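PDB 4PEV: membrane lipoprotein family protein, which binds adenosine and probably delivers it, as the solute-binding lipoprotein of the BMP family, to an ABC transporter in the cell membrane. Local coordinates for residues F157-I168 against R200-Y211. Residues are numbered along the deposited sequence; the frame is centred on the assembly and turned at random.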
loop_
_atom_site.group_PDB
_atom_site.type_symbol
_atom_site.label_atom_id
_atom_site.label_comp_id
_atom_site.label_asym_id
_atom_site.label_seq_id
_atom_site.Cartn_x
_atom_site.Cartn_y
_atom_site.Cartn_z
ATOM N N PHE C 157 0.240 -7.251 7.046
ATOM C CA PHE C 157 -1.060 -7.006 6.431
ATOM C C PHE C 157 -1.388 -8.120 5.456
ATOM O O PHE C 157 -0.503 -8.832 4.985
ATOM C CB PHE C 157 -1.089 -5.654 5.731
ATOM C CG PHE C 157 -0.935 -4.484 6.663
ATOM C CD1 PHE C 157 0.325 -4.053 7.054
ATOM C CD2 PHE C 157 -2.041 -3.809 7.133
ATOM C CE1 PHE C 157 0.470 -2.975 7.910
ATOM C CE2 PHE C 157 -1.907 -2.729 7.988
ATOM C CZ PHE C 157 -0.650 -2.310 8.377
ATOM N N ARG C 158 -2.672 -8.280 5.177
ATOM C CA ARG C 158 -3.122 -9.247 4.192
ATOM C C ARG C 158 -3.506 -8.463 2.933
ATOM O O ARG C 158 -4.689 -8.210 2.679
ATOM C CB ARG C 158 -4.292 -10.062 4.758
ATOM C CG ARG C 158 -3.948 -10.882 6.003
ATOM C CD ARG C 158 -5.097 -11.808 6.409
ATOM N NE ARG C 158 -6.287 -11.056 6.815
ATOM C CZ ARG C 158 -6.475 -10.518 8.021
ATOM N NH1 ARG C 158 -5.563 -10.664 8.985
ATOM N NH2 ARG C 158 -7.589 -9.830 8.271
ATOM N N GLU C 159 -2.485 -8.078 2.165
ATOM C CA GLU C 159 -2.633 -7.168 1.028
ATOM C C GLU C 159 -3.487 -7.734 -0.089
ATOM O O GLU C 159 -4.072 -6.985 -0.863
ATOM C CB GLU C 159 -1.270 -6.803 0.437
ATOM C CG GLU C 159 -0.456 -5.820 1.256
ATOM C CD GLU C 159 0.358 -6.459 2.368
ATOM O OE1 GLU C 159 0.337 -7.696 2.528
ATOM O OE2 GLU C 159 1.040 -5.703 3.089
ATOM N N GLN C 160 -3.549 -9.053 -0.192
ATOM C CA GLN C 160 -4.430 -9.693 -1.160
ATOM C C GLN C 160 -5.855 -9.145 -1.015
ATOM O O GLN C 160 -6.566 -8.908 -2.008
ATOM C CB GLN C 160 -4.441 -11.217 -0.977
ATOM C CG GLN C 160 -3.066 -11.884 -0.940
ATOM C CD GLN C 160 -2.630 -12.323 0.458
ATOM O OE1 GLN C 160 -2.755 -11.585 1.438
ATOM N NE2 GLN C 160 -2.114 -13.537 0.549
ATOM N N GLU C 161 -6.257 -8.925 0.232
ATOM C CA GLU C 161 -7.630 -8.589 0.523
ATOM C C GLU C 161 -7.992 -7.268 -0.148
ATOM O O GLU C 161 -8.919 -7.228 -0.964
ATOM C CB GLU C 161 -7.884 -8.580 2.042
ATOM C CG GLU C 161 -7.655 -9.947 2.701
ATOM C CD GLU C 161 -8.101 -10.045 4.164
ATOM O OE1 GLU C 161 -8.679 -9.089 4.724
ATOM O OE2 GLU C 161 -7.866 -11.112 4.769
ATOM N N VAL C 162 -7.238 -6.206 0.145
ATOM C CA VAL C 162 -7.524 -4.879 -0.434
ATOM C C VAL C 162 -7.204 -4.763 -1.950
ATOM O O VAL C 162 -7.956 -4.139 -2.694
ATOM C CB VAL C 162 -6.834 -3.749 0.371
ATOM C CG1 VAL C 162 -5.339 -3.675 0.076
ATOM C CG2 VAL C 162 -7.491 -2.408 0.091
ATOM N N ALA C 163 -6.102 -5.358 -2.399
ATOM C CA ALA C 163 -5.722 -5.312 -3.809
ATOM C C ALA C 163 -6.752 -5.991 -4.709
ATOM O O ALA C 163 -6.993 -5.541 -5.834
ATOM C CB ALA C 163 -4.366 -5.961 -4.010
ATOM N N SER C 164 -7.338 -7.087 -4.228
ATOM C CA SER C 164 -8.398 -7.759 -4.965
ATOM C C SER C 164 -9.582 -6.837 -5.175
ATOM O O SER C 164 -10.189 -6.861 -6.240
ATOM C CB SER C 164 -8.848 -9.063 -4.262
ATOM O OG SER C 164 -9.477 -8.832 -3.004
ATOM N N LEU C 165 -9.925 -6.034 -4.174
ATOM C CA LEU C 165 -11.032 -5.089 -4.339
ATOM C C LEU C 165 -10.669 -4.068 -5.403
ATOM O O LEU C 165 -11.502 -3.695 -6.228
ATOM C CB LEU C 165 -11.346 -4.370 -3.040
ATOM C CG LEU C 165 -11.734 -5.286 -1.893
ATOM C CD1 LEU C 165 -12.104 -4.481 -0.657
ATOM C CD2 LEU C 165 -12.895 -6.176 -2.299
ATOM N N VAL C 166 -9.414 -3.631 -5.371
ATOM C CA VAL C 166 -8.885 -2.685 -6.333
ATOM C C VAL C 166 -8.878 -3.307 -7.732
ATOM O O VAL C 166 -9.209 -2.636 -8.706
ATOM C CB VAL C 166 -7.472 -2.213 -5.892
ATOM C CG1 VAL C 166 -6.674 -1.637 -7.051
ATOM C CG2 VAL C 166 -7.584 -1.202 -4.758
ATOM N N GLY C 167 -8.508 -4.582 -7.826
ATOM C CA GLY C 167 -8.477 -5.291 -9.101
ATOM C C GLY C 167 -9.824 -5.268 -9.787
ATOM O O GLY C 167 -9.918 -4.989 -10.984
ATOM N N ILE C 168 -10.872 -5.548 -9.017
ATOM C CA ILE C 168 -12.250 -5.505 -9.509
ATOM C C ILE C 168 -12.560 -4.126 -10.051
ATOM O O ILE C 168 -13.093 -4.000 -11.145
ATOM C CB ILE C 168 -13.262 -5.873 -8.396
ATOM C CG1 ILE C 168 -13.263 -7.380 -8.162
ATOM C CG2 ILE C 168 -14.678 -5.448 -8.744
ATOM C CD1 ILE C 168 -13.787 -7.746 -6.797
ATOM N N ARG C 200 1.814 -10.241 -2.375
ATOM C CA ARG C 200 0.427 -10.244 -1.935
ATOM C C ARG C 200 -0.438 -9.237 -2.692
ATOM O O ARG C 200 -1.591 -9.538 -3.020
ATOM C CB ARG C 200 0.343 -9.996 -0.431
ATOM C CG ARG C 200 1.011 -11.096 0.369
ATOM C CD ARG C 200 0.598 -11.120 1.835
ATOM N NE ARG C 200 1.406 -10.231 2.657
ATOM C CZ ARG C 200 2.683 -10.436 2.938
ATOM N NH1 ARG C 200 3.314 -11.501 2.450
ATOM N NH2 ARG C 200 3.336 -9.569 3.708
ATOM N N PHE C 201 0.115 -8.052 -2.964
ATOM C CA PHE C 201 -0.576 -7.059 -3.791
ATOM C C PHE C 201 -0.840 -7.670 -5.153
ATOM O O PHE C 201 -1.979 -7.716 -5.595
ATOM C CB PHE C 201 0.237 -5.754 -3.969
ATOM C CG PHE C 201 0.103 -4.775 -2.823
ATOM C CD1 PHE C 201 -1.056 -4.037 -2.651
ATOM C CD2 PHE C 201 1.149 -4.575 -1.921
ATOM C CE1 PHE C 201 -1.172 -3.124 -1.605
ATOM C CE2 PHE C 201 1.033 -3.672 -0.873
ATOM C CZ PHE C 201 -0.125 -2.942 -0.716
ATOM N N HIS C 202 0.224 -8.146 -5.800
ATOM C CA HIS C 202 0.126 -8.683 -7.150
ATOM C C HIS C 202 -0.952 -9.745 -7.206
ATOM O O HIS C 202 -1.915 -9.615 -7.958
ATOM C CB HIS C 202 1.457 -9.262 -7.622
ATOM C CG HIS C 202 1.462 -9.648 -9.067
ATOM N ND1 HIS C 202 2.559 -10.212 -9.678
ATOM C CD2 HIS C 202 0.507 -9.556 -10.025
ATOM C CE1 HIS C 202 2.286 -10.440 -10.953
ATOM N NE2 HIS C 202 1.045 -10.058 -11.187
ATOM N N ILE C 203 -0.809 -10.782 -6.399
ATOM C CA ILE C 203 -1.797 -11.854 -6.354
ATOM C C ILE C 203 -3.216 -11.333 -6.166
ATOM O O ILE C 203 -4.125 -11.794 -6.828
ATOM C CB ILE C 203 -1.476 -12.851 -5.221
ATOM C CG1 ILE C 203 -0.308 -13.744 -5.638
ATOM C CG2 ILE C 203 -2.698 -13.686 -4.847
ATOM C CD1 ILE C 203 0.263 -14.545 -4.493
ATOM N N GLY C 204 -3.412 -10.399 -5.253
ATOM C CA GLY C 204 -4.752 -9.902 -4.973
ATOM C C GLY C 204 -5.311 -9.075 -6.112
ATOM O O GLY C 204 -6.506 -9.105 -6.384
ATOM N N TYR C 205 -4.436 -8.338 -6.783
ATOM C CA TYR C 205 -4.840 -7.440 -7.841
ATOM C C TYR C 205 -5.276 -8.241 -9.054
ATOM O O TYR C 205 -6.317 -7.962 -9.626
ATOM C CB TYR C 205 -3.690 -6.478 -8.177
ATOM C CG TYR C 205 -4.010 -5.399 -9.195
ATOM C CD1 TYR C 205 -5.092 -4.529 -9.017
ATOM C CD2 TYR C 205 -3.214 -5.226 -10.327
ATOM C CE1 TYR C 205 -5.377 -3.527 -9.941
ATOM C CE2 TYR C 205 -3.491 -4.223 -11.255
ATOM C CZ TYR C 205 -4.571 -3.380 -11.054
ATOM O OH TYR C 205 -4.838 -2.407 -11.983
ATOM N N LEU C 206 -4.475 -9.229 -9.436
ATOM C CA LEU C 206 -4.814 -10.135 -10.536
ATOM C C LEU C 206 -6.053 -10.950 -10.218
ATOM O O LEU C 206 -6.938 -11.121 -11.057
ATOM C CB LEU C 206 -3.664 -11.099 -10.803
ATOM C CG LEU C 206 -3.777 -12.048 -12.000
ATOM C CD1 LEU C 206 -4.085 -11.344 -13.317
ATOM C CD2 LEU C 206 -2.480 -12.828 -12.117
ATOM N N TYR C 207 -6.114 -11.456 -8.996
ATOM C CA TYR C 207 -7.293 -12.162 -8.550
ATOM C C TYR C 207 -8.514 -11.318 -8.815
ATOM O O TYR C 207 -9.462 -11.781 -9.425
ATOM C CB TYR C 207 -7.217 -12.496 -7.059
ATOM C CG TYR C 207 -8.436 -13.238 -6.575
ATOM C CD1 TYR C 207 -9.568 -12.547 -6.190
ATOM C CD2 TYR C 207 -8.467 -14.628 -6.526
ATOM C CE1 TYR C 207 -10.695 -13.206 -5.757
ATOM C CE2 TYR C 207 -9.603 -15.303 -6.087
ATOM C CZ TYR C 207 -10.714 -14.575 -5.713
ATOM O OH TYR C 207 -11.860 -15.182 -5.267
ATOM N N GLY C 208 -8.483 -10.081 -8.341
ATOM C CA GLY C 208 -9.622 -9.174 -8.457
ATOM C C GLY C 208 -10.026 -8.874 -9.887
ATOM O O GLY C 208 -11.196 -8.688 -10.165
ATOM N N VAL C 209 -9.059 -8.821 -10.795
ATOM C CA VAL C 209 -9.347 -8.557 -12.210
ATOM C C VAL C 209 -9.996 -9.779 -12.849
ATOM O O VAL C 209 -10.953 -9.641 -13.608
ATOM C CB VAL C 209 -8.070 -8.183 -13.010
ATOM C CG1 VAL C 209 -8.319 -8.251 -14.517
ATOM C CG2 VAL C 209 -7.565 -6.802 -12.607
ATOM N N GLN C 210 -9.459 -10.966 -12.561
ATOM C CA GLN C 210 -9.999 -12.200 -13.121
ATOM C C GLN C 210 -11.375 -12.473 -12.561
ATOM O O GLN C 210 -12.231 -13.001 -13.267
ATOM C CB GLN C 210 -9.099 -13.388 -12.818
ATOM C CG GLN C 210 -7.737 -13.344 -13.485
ATOM C CD GLN C 210 -7.838 -13.426 -14.988
ATOM O OE1 GLN C 210 -8.400 -12.543 -15.618
ATOM N NE2 GLN C 210 -7.296 -14.485 -15.567
ATOM N N TYR C 211 -11.581 -12.111 -11.297
ATOM C CA TYR C 211 -12.871 -12.268 -10.648
ATOM C C TYR C 211 -13.889 -11.469 -11.441
ATOM O O TYR C 211 -14.905 -12.001 -11.877
ATOM C CB TYR C 211 -12.785 -11.776 -9.206
ATOM C CG TYR C 211 -13.980 -12.055 -8.310
ATOM C CD1 TYR C 211 -15.051 -11.168 -8.253
ATOM C CD2 TYR C 211 -14.008 -13.170 -7.475
ATOM C CE1 TYR C 211 -16.128 -11.394 -7.413
ATOM C CE2 TYR C 211 -15.079 -13.405 -6.630
ATOM C CZ TYR C 211 -16.136 -12.510 -6.604
ATOM O OH TYR C 211 -17.217 -12.724 -5.776
HETATM O O HOH W 1 2.584 -6.885 4.929
#
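E159 turns two sides to helix 200-211, meeting R200 with its carboxylate and F201 with its chain. The carboxylate and guanidinium planes stand 49° apart in the salt bridge, where R200 NE reaches E159 OE1 at 2.8 Å nearly in line with the C-O bond. The same NE makes a weak second hydrogen bond to F157 O, while a water joins R200 NH2, F157 N and E159 OE2. OE2 also pairs with K299, an adenosine-binding residue; R200 and K299 together probably favour a charged carboxylate. With CG anti to its carbonyl carbon (chi1 -75°), E159 lays CG over one face of the F201 ring in a CH-pi contact, 3.6 Å from the ring centroid; the bend that follows at chi2 turns the carboxylate to R200. Q160 runs across the aliphatic part of R200, with OE1 3.4 Å from R200 CD.

Beyond this polar end, small residues bring the helices together: their axes approach to 6.3 Å and cross at -37°. G204 and G208 face A163, S164 and G167, and G208 CA lies 3.3 Å from S164 O in a CA-H...O contact. Y205 points the edge of its ring at A163 O, and V166 CG1 touches Y205 CE1 at 3.7 Å. Such glycine-lined crossing, with G204 and G208 four residues apart, illustrates close helix packing through a GxxxG motif, here in a periplasmic-binding-protein fold where F201 also lines the adenosine pocket.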